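Local atomic coordinates of Polyphosphate:AMP phosphotransferase (Pseudomonas aeruginosa PAO1, PDB entry 3CZP), a protein that transfers phosphate from inorganic polyphosphate to AMP, making ADP, and does the same with GMP less efficiently, using magnesium as cofactor. Residues L347-R357 with F395-I404. Sequence-based numbering, arbitrary orientation. Where two conformers were deposited one is given.
Sequences LWRFWRHIPAR and FEEQLSEYGI
Phe395 CE1 lies over one face of the Trp351 indole, offset toward its rim and 3.3 Å from Trp351 CE2; the two rings meet obliquely, the five-membered ring of Trp351 and the Phe395 ring inclined at 58°. At the rim of the indole, close to its plane, lies Gln398 CB, while Trp94 of the first PPK2 domain also stacks on the indole. Phe395 carries Leu399 CD1 over one face, and Trp367 meets its ring edge to face. The site illustrates how the second PPK2 domain, a P-loop-type fold with a parallel five-stranded sheet in 2-3-1-4-5 order, packs its connections: the short helix 348-351 and the chain leading to strand 360-364 lie along the end of helix 382-402, just before strand 404-412. Phe395 points its ring toward segment 347-357 because CG stands anti to the backbone N (chi1 178°), which brings CZ within 3.9 Å of Ile354 CD1. Ile354 and Leu399 then meet tip to tip, Ile354 CD1 lying 3.6 Å from Leu399 CD2, and Ile354 CG2 touches Ile404 CD1 at 3.7 Å. Beyond this apolar row helix 382-402 closes in a Schellman motif, with Gly403 at positive phi (104°). Here the contact turns polar: the guanidinium of Arg357 comes over one face of Tyr402 in an off-centre cation-pi contact, while the Tyr402 hydroxyl hydrogen-bonds to the carbonyl O of Leu85, and the Arg357 backbone hydrogen-bonds with Glu86, so that this end too faces the N-terminal domain. Arg357 NH2 lies 3.7 Å from Tyr402 CZ, offset toward the ring's rim.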
ATOM      1  N   LEU A 347      -6.252 -11.157  -8.078  1.00 21.04           N
ATOM      2  CA  LEU A 347      -5.537 -11.655  -6.851  1.00 21.23           C
ATOM      3  C   LEU A 347      -4.732 -10.609  -6.140  1.00 21.06           C
ATOM      4  O   LEU A 347      -4.272 -10.847  -5.038  1.00 21.96           O
ATOM      5  CB  LEU A 347      -4.636 -12.850  -7.180  1.00 20.79           C
ATOM      6  CG  LEU A 347      -5.458 -14.105  -7.548  1.00 21.23           C
ATOM      7  CD1 LEU A 347      -4.602 -15.214  -8.120  1.00 17.87           C
ATOM      8  CD2 LEU A 347      -6.406 -14.546  -6.309  1.00 20.47           C
ATOM      9  N   TRP A 348      -4.465  -9.476  -6.789  1.00 20.37           N
ATOM     10  CA  TRP A 348      -3.747  -8.366  -6.161  1.00 21.14           C
ATOM     11  C   TRP A 348      -4.286  -7.991  -4.775  1.00 21.22           C
ATOM     12  O   TRP A 348      -3.509  -7.761  -3.827  1.00 19.83           O
ATOM     13  CB  TRP A 348      -3.761  -7.156  -7.129  1.00 20.87           C
ATOM     14  CG  TRP A 348      -2.943  -5.981  -6.703  1.00 18.78           C
ATOM     15  CD1 TRP A 348      -1.653  -5.675  -7.052  1.00 19.95           C
ATOM     16  CD2 TRP A 348      -3.410  -4.881  -5.923  1.00 17.64           C
ATOM     17  NE1 TRP A 348      -1.258  -4.498  -6.477  1.00 16.24           N
ATOM     18  CE2 TRP A 348      -2.329  -3.970  -5.798  1.00 19.85           C
ATOM     19  CE3 TRP A 348      -4.631  -4.571  -5.318  1.00 18.32           C
ATOM     20  CZ2 TRP A 348      -2.442  -2.774  -5.079  1.00 18.64           C
ATOM     21  CZ3 TRP A 348      -4.749  -3.351  -4.637  1.00 19.06           C
ATOM     22  CH2 TRP A 348      -3.654  -2.484  -4.514  1.00 22.09           C
ATOM     23  N   ARG A 349      -5.609  -7.931  -4.672  1.00 20.84           N
ATOM     24  CA  ARG A 349      -6.273  -7.583  -3.425  0.50 21.63           C
ATOM     25  C   ARG A 349      -5.964  -8.591  -2.326  1.00 21.96           C
ATOM     26  O   ARG A 349      -5.939  -8.227  -1.150  1.00 24.04           O
ATOM     27  CB  ARG A 349      -7.786  -7.481  -3.633  0.50 21.50           C
ATOM     28  CG  ARG A 349      -8.409  -8.715  -4.267  0.50 20.80           C
ATOM     29  CD  ARG A 349      -9.870  -8.479  -4.614  0.50 22.61           C
ATOM     30  NE  ARG A 349     -10.029  -7.912  -5.951  0.50 22.98           N
ATOM     31  CZ  ARG A 349     -11.175  -7.897  -6.624  0.50 23.97           C
ATOM     32  NH1 ARG A 349     -12.270  -8.419  -6.085  0.50 23.42           N
ATOM     33  NH2 ARG A 349     -11.228  -7.361  -7.835  0.50 24.99           N
ATOM     34  N   PHE A 350      -5.733  -9.846  -2.702  1.00 21.60           N
ATOM     35  CA  PHE A 350      -5.431 -10.871  -1.703  1.00 21.29           C
ATOM     36  C   PHE A 350      -3.974 -10.939  -1.364  1.00 22.20           C
ATOM     37  O   PHE A 350      -3.639 -11.070  -0.204  1.00 23.82           O
ATOM     38  CB  PHE A 350      -5.977 -12.221  -2.170  1.00 21.43           C
ATOM     39  CG  PHE A 350      -7.427 -12.123  -2.435  1.00 18.53           C
ATOM     40  CD1 PHE A 350      -8.281 -11.996  -1.379  1.00 16.42           C
ATOM     41  CD2 PHE A 350      -7.919 -12.053  -3.737  1.00 19.32           C
ATOM     42  CE1 PHE A 350      -9.660 -11.845  -1.589  1.00 19.03           C
ATOM     43  CE2 PHE A 350      -9.312 -11.903  -3.958  1.00 17.24           C
ATOM     44  CZ  PHE A 350     -10.137 -11.746  -2.898  1.00 18.70           C
ATOM     45  N   TRP A 351      -3.113 -10.859  -2.373  1.00 20.50           N
ATOM     46  CA  TRP A 351      -1.665 -10.844  -2.147  1.00 21.38           C
ATOM     47  C   TRP A 351      -1.225  -9.762  -1.138  1.00 21.95           C
ATOM     48  O   TRP A 351      -0.193  -9.909  -0.437  1.00 23.90           O
ATOM     49  CB  TRP A 351      -0.922 -10.685  -3.499  1.00 20.65           C
ATOM     50  CG  TRP A 351      -0.565 -11.973  -4.169  1.00 20.04           C
ATOM     51  CD1 TRP A 351      -1.207 -12.535  -5.242  1.00 20.12           C
ATOM     52  CD2 TRP A 351       0.452 -12.899  -3.780  1.00 18.19           C
ATOM     53  NE1 TRP A 351      -0.621 -13.735  -5.564  1.00 21.62           N
ATOM     54  CE2 TRP A 351       0.422 -13.963  -4.703  1.00 20.33           C
ATOM     55  CE3 TRP A 351       1.403 -12.931  -2.744  1.00 17.65           C
ATOM     56  CZ2 TRP A 351       1.299 -15.059  -4.617  1.00 21.71           C
ATOM     57  CZ3 TRP A 351       2.260 -14.011  -2.670  1.00 20.16           C
ATOM     58  CH2 TRP A 351       2.215 -15.049  -3.604  1.00 19.04           C
ATOM     59  N   ARG A 352      -1.907  -8.631  -1.176  1.00 22.62           N
ATOM     60  CA  ARG A 352      -1.569  -7.457  -0.385  1.00 24.80           C
ATOM     61  C   ARG A 352      -1.785  -7.759   1.075  1.00 24.90           C
ATOM     62  O   ARG A 352      -1.236  -7.102   1.921  1.00 26.42           O
ATOM     63  CB  ARG A 352      -2.384  -6.211  -0.825  1.00 24.35           C
ATOM     64  CG  ARG A 352      -3.783  -6.229  -0.305  1.00 27.90           C
ATOM     65  CD  ARG A 352      -4.708  -5.147  -0.842  1.00 28.97           C
ATOM     66  NE  ARG A 352      -4.325  -3.773  -0.483  1.00 34.13           N
ATOM     67  CZ  ARG A 352      -5.123  -2.716  -0.686  1.00 36.03           C
ATOM     68  NH1 ARG A 352      -6.333  -2.870  -1.218  1.00 38.23           N
ATOM     69  NH2 ARG A 352      -4.720  -1.489  -0.398  1.00 37.45           N
ATOM     70  N   HIS A 353      -2.589  -8.769   1.364  1.00 24.79           N
ATOM     71  CA  HIS A 353      -2.825  -9.205   2.717  1.00 25.95           C
ATOM     72  C   HIS A 353      -2.093 -10.438   3.174  1.00 26.44           C
ATOM     73  O   HIS A 353      -2.360 -10.907   4.279  1.00 27.16           O
ATOM     74  CB  HIS A 353      -4.322  -9.481   2.907  1.00 24.40           C
ATOM     75  CG  HIS A 353      -5.131  -8.247   2.895  1.00 25.88           C
ATOM     76  ND1 HIS A 353      -4.968  -7.256   3.827  1.00 24.01           N
ATOM     77  CD2 HIS A 353      -6.077  -7.814   2.030  1.00 27.60           C
ATOM     78  CE1 HIS A 353      -5.786  -6.258   3.544  1.00 28.74           C
ATOM     79  NE2 HIS A 353      -6.488  -6.585   2.471  1.00 27.20           N
ATOM     80  N   ILE A 354      -1.174 -10.970   2.377  1.00 26.26           N
ATOM     81  CA  ILE A 354      -0.502 -12.228   2.752  1.00 25.16           C
ATOM     82  C   ILE A 354       0.433 -11.980   3.902  1.00 26.01           C
ATOM     83  O   ILE A 354       1.140 -10.994   3.911  1.00 24.91           O
ATOM     84  CB  ILE A 354       0.229 -12.807   1.547  1.00 26.34           C
ATOM     85  CG1 ILE A 354      -0.812 -13.407   0.577  1.00 23.22           C
ATOM     86  CG2 ILE A 354       1.360 -13.755   1.954  1.00 24.95           C
ATOM     87  CD1 ILE A 354      -1.507 -14.626   1.110  1.00 26.78           C
ATOM     88  N   PRO A 355       0.464 -12.895   4.890  1.00 26.52           N
ATOM     89  CA  PRO A 355       1.306 -12.621   6.060  1.00 25.51           C
ATOM     90  C   PRO A 355       2.812 -12.737   5.835  1.00 24.30           C
ATOM     91  O   PRO A 355       3.275 -13.542   5.031  1.00 26.44           O
ATOM     92  CB  PRO A 355       0.783 -13.634   7.103  1.00 25.27           C
ATOM     93  CG  PRO A 355       0.227 -14.750   6.285  1.00 25.29           C
ATOM     94  CD  PRO A 355      -0.332 -14.127   5.049  1.00 26.07           C
ATOM     95  N   ALA A 356       3.572 -11.890   6.507  1.00 21.96           N
ATOM     96  CA  ALA A 356       4.994 -12.123   6.672  1.00 22.21           C
ATOM     97  C   ALA A 356       5.234 -13.397   7.518  1.00 21.83           C
ATOM     98  O   ALA A 356       4.337 -13.894   8.193  1.00 22.56           O
ATOM     99  CB  ALA A 356       5.626 -10.955   7.322  1.00 19.11           C
ATOM    100  N   ARG A 357       6.465 -13.862   7.546  1.00 22.58           N
ATOM    101  CA  ARG A 357       6.825 -14.973   8.414  1.00 23.29           C
ATOM    102  C   ARG A 357       6.442 -14.681   9.863  1.00 22.97           C
ATOM    103  O   ARG A 357       6.605 -13.577  10.357  1.00 22.24           O
ATOM    104  CB  ARG A 357       8.319 -15.247   8.369  1.00 24.17           C
ATOM    105  CG  ARG A 357       8.765 -15.889   7.062  1.00 28.64           C
ATOM    106  CD  ARG A 357       9.096 -17.351   7.285  1.00 33.57           C
ATOM    107  NE  ARG A 357       9.551 -17.951   6.037  1.00 35.00           N
ATOM    108  CZ  ARG A 357      10.793 -18.351   5.771  1.00 37.79           C
ATOM    109  NH1 ARG A 357      11.775 -18.272   6.689  1.00 38.23           N
ATOM    110  NH2 ARG A 357      11.035 -18.866   4.560  1.00 37.69           N
ATOM    111  N   PHE A 395      -1.638 -19.872  -6.927  1.00 23.72           N
ATOM    112  CA  PHE A 395      -1.506 -18.959  -5.771  1.00 23.71           C
ATOM    113  C   PHE A 395      -1.202 -19.676  -4.468  1.00 22.92           C
ATOM    114  O   PHE A 395      -0.232 -19.387  -3.779  1.00 23.55           O
ATOM    115  CB  PHE A 395      -2.830 -18.177  -5.668  1.00 24.55           C
ATOM    116  CG  PHE A 395      -2.936 -17.198  -4.514  1.00 24.19           C
ATOM    117  CD1 PHE A 395      -1.874 -16.409  -4.131  1.00 27.29           C
ATOM    118  CD2 PHE A 395      -4.118 -17.089  -3.813  1.00 26.03           C
ATOM    119  CE1 PHE A 395      -2.000 -15.459  -3.073  1.00 26.63           C
ATOM    120  CE2 PHE A 395      -4.224 -16.159  -2.732  1.00 26.77           C
ATOM    121  CZ  PHE A 395      -3.182 -15.343  -2.388  1.00 25.34           C
ATOM    122  N   GLU A 396      -2.024 -20.663  -4.152  1.00 22.79           N
ATOM    123  CA  GLU A 396      -1.891 -21.427  -2.919  1.00 23.62           C
ATOM    124  C   GLU A 396      -0.625 -22.234  -2.866  1.00 23.67           C
ATOM    125  O   GLU A 396      -0.053 -22.417  -1.796  1.00 24.12           O
ATOM    126  CB  GLU A 396      -3.120 -22.310  -2.677  1.00 22.77           C
ATOM    127  CG  GLU A 396      -4.314 -21.430  -2.297  1.00 22.50           C
ATOM    128  CD  GLU A 396      -5.608 -22.191  -2.100  1.00 22.48           C
ATOM    129  OE1 GLU A 396      -5.609 -23.441  -2.178  1.00 21.53           O
ATOM    130  OE2 GLU A 396      -6.619 -21.496  -1.885  1.00 20.93           O
ATOM    131  N   GLU A 397      -0.190 -22.703  -4.033  1.00 25.12           N
ATOM    132  CA  GLU A 397       1.095 -23.397  -4.155  1.00 25.76           C
ATOM    133  C   GLU A 397       2.277 -22.492  -3.920  1.00 24.78           C
ATOM    134  O   GLU A 397       3.245 -22.921  -3.301  1.00 22.88           O
ATOM    135  CB  GLU A 397       1.197 -24.043  -5.520  1.00 25.97           C
ATOM    136  CG  GLU A 397       2.508 -24.654  -5.828  1.00 29.96           C
ATOM    137  CD  GLU A 397       2.553 -25.235  -7.248  1.00 30.83           C
ATOM    138  OE1 GLU A 397       2.528 -24.432  -8.229  1.00 33.61           O
ATOM    139  OE2 GLU A 397       2.597 -26.487  -7.343  1.00 35.99           O
ATOM    140  N   GLN A 398       2.223 -21.264  -4.458  1.00 24.54           N
ATOM    141  CA  GLN A 398       3.244 -20.240  -4.181  1.00 25.16           C
ATOM    142  C   GLN A 398       3.358 -20.023  -2.658  1.00 24.31           C
ATOM    143  O   GLN A 398       4.441 -19.904  -2.115  1.00 24.95           O
ATOM    144  CB  GLN A 398       2.942 -18.886  -4.885  1.00 24.51           C
ATOM    145  CG  GLN A 398       3.013 -18.786  -6.457  1.00 29.93           C
ATOM    146  CD  GLN A 398       4.436 -19.028  -6.995  1.00 34.27           C
ATOM    147  OE1 GLN A 398       4.671 -20.023  -7.700  1.00 39.05           O
ATOM    148  NE2 GLN A 398       5.389 -18.126  -6.662  1.00 31.83           N
ATOM    149  N   LEU A 399       2.229 -19.918  -1.967  1.00 25.26           N
ATOM    150  CA  LEU A 399       2.208 -19.683  -0.532  1.00 25.01           C
ATOM    151  C   LEU A 399       2.837 -20.918   0.195  1.00 25.67           C
ATOM    152  O   LEU A 399       3.728 -20.779   1.025  1.00 25.45           O
ATOM    153  CB  LEU A 399       0.768 -19.416  -0.048  1.00 25.30           C
ATOM    154  CG  LEU A 399      -0.038 -18.231  -0.601  1.00 24.77           C
ATOM    155  CD1 LEU A 399      -1.430 -18.180   0.109  1.00 24.11           C
ATOM    156  CD2 LEU A 399       0.803 -16.854  -0.510  1.00 23.83           C
ATOM    157  N   SER A 400       2.361 -22.115  -0.116  1.00 26.13           N
ATOM    158  CA  SER A 400       2.875 -23.367   0.476  0.50 25.88           C
ATOM    159  C   SER A 400       4.391 -23.499   0.325  1.00 26.43           C
ATOM    160  O   SER A 400       5.098 -23.870   1.262  1.00 25.33           O
ATOM    161  CB  SER A 400       2.199 -24.564  -0.201  0.50 25.77           C
ATOM    162  OG  SER A 400       2.542 -25.789   0.419  0.50 24.07           O
ATOM    163  N   GLU A 401       4.868 -23.221  -0.881  1.00 27.71           N
ATOM    164  CA  GLU A 401       6.273 -23.354  -1.220  1.00 28.04           C
ATOM    165  C   GLU A 401       7.167 -22.463  -0.377  1.00 27.95           C
ATOM    166  O   GLU A 401       8.311 -22.803  -0.093  1.00 27.47           O
ATOM    167  CB  GLU A 401       6.470 -23.085  -2.714  1.00 29.21           C
ATOM    168  CG  GLU A 401       6.055 -24.308  -3.538  1.00 32.67           C
ATOM    169  CD  GLU A 401       6.426 -24.288  -5.033  1.00 33.46           C
ATOM    170  OE1 GLU A 401       6.861 -23.245  -5.601  1.00 37.33           O
ATOM    171  OE2 GLU A 401       6.235 -25.379  -5.624  1.00 40.83           O
ATOM    172  N   TYR A 402       6.646 -21.318   0.035  1.00 27.51           N
ATOM    173  CA  TYR A 402       7.383 -20.408   0.888  1.00 27.19           C
ATOM    174  C   TYR A 402       7.275 -20.835   2.367  1.00 27.16           C
ATOM    175  O   TYR A 402       7.988 -20.339   3.199  1.00 26.82           O
ATOM    176  CB  TYR A 402       6.886 -18.954   0.644  1.00 26.78           C
ATOM    177  CG  TYR A 402       7.743 -17.936   1.346  1.00 27.33           C
ATOM    178  CD1 TYR A 402       9.005 -17.631   0.893  1.00 25.65           C
ATOM    179  CD2 TYR A 402       7.302 -17.326   2.492  1.00 27.34           C
ATOM    180  CE1 TYR A 402       9.757 -16.733   1.543  1.00 28.67           C
ATOM    181  CE2 TYR A 402       8.083 -16.455   3.163  1.00 27.10           C
ATOM    182  CZ  TYR A 402       9.299 -16.134   2.676  1.00 26.01           C
ATOM    183  OH  TYR A 402      10.101 -15.235   3.383  1.00 27.88           O
ATOM    184  N   GLY A 403       6.404 -21.794   2.694  1.00 27.74           N
ATOM    185  CA  GLY A 403       6.260 -22.307   4.091  1.00 27.29           C
ATOM    186  C   GLY A 403       4.997 -21.782   4.793  1.00 27.99           C
ATOM    187  O   GLY A 403       4.822 -21.943   5.992  1.00 29.53           O
ATOM    188  N   ILE A 404       4.106 -21.141   4.044  1.00 27.58           N
ATOM    189  CA  ILE A 404       2.832 -20.694   4.590  1.00 25.91           C
ATOM    190  C   ILE A 404       1.924 -21.891   4.699  1.00 25.79           C
ATOM    191  O   ILE A 404       1.773 -22.667   3.765  1.00 25.37           O
ATOM    192  CB  ILE A 404       2.168 -19.564   3.746  1.00 25.49           C
ATOM    193  CG1 ILE A 404       3.190 -18.411   3.536  1.00 26.06           C
ATOM    194  CG2 ILE A 404       0.866 -19.129   4.380  1.00 23.51           C
ATOM    195  CD1 ILE A 404       2.626 -17.089   2.983  1.00 24.81           C
TER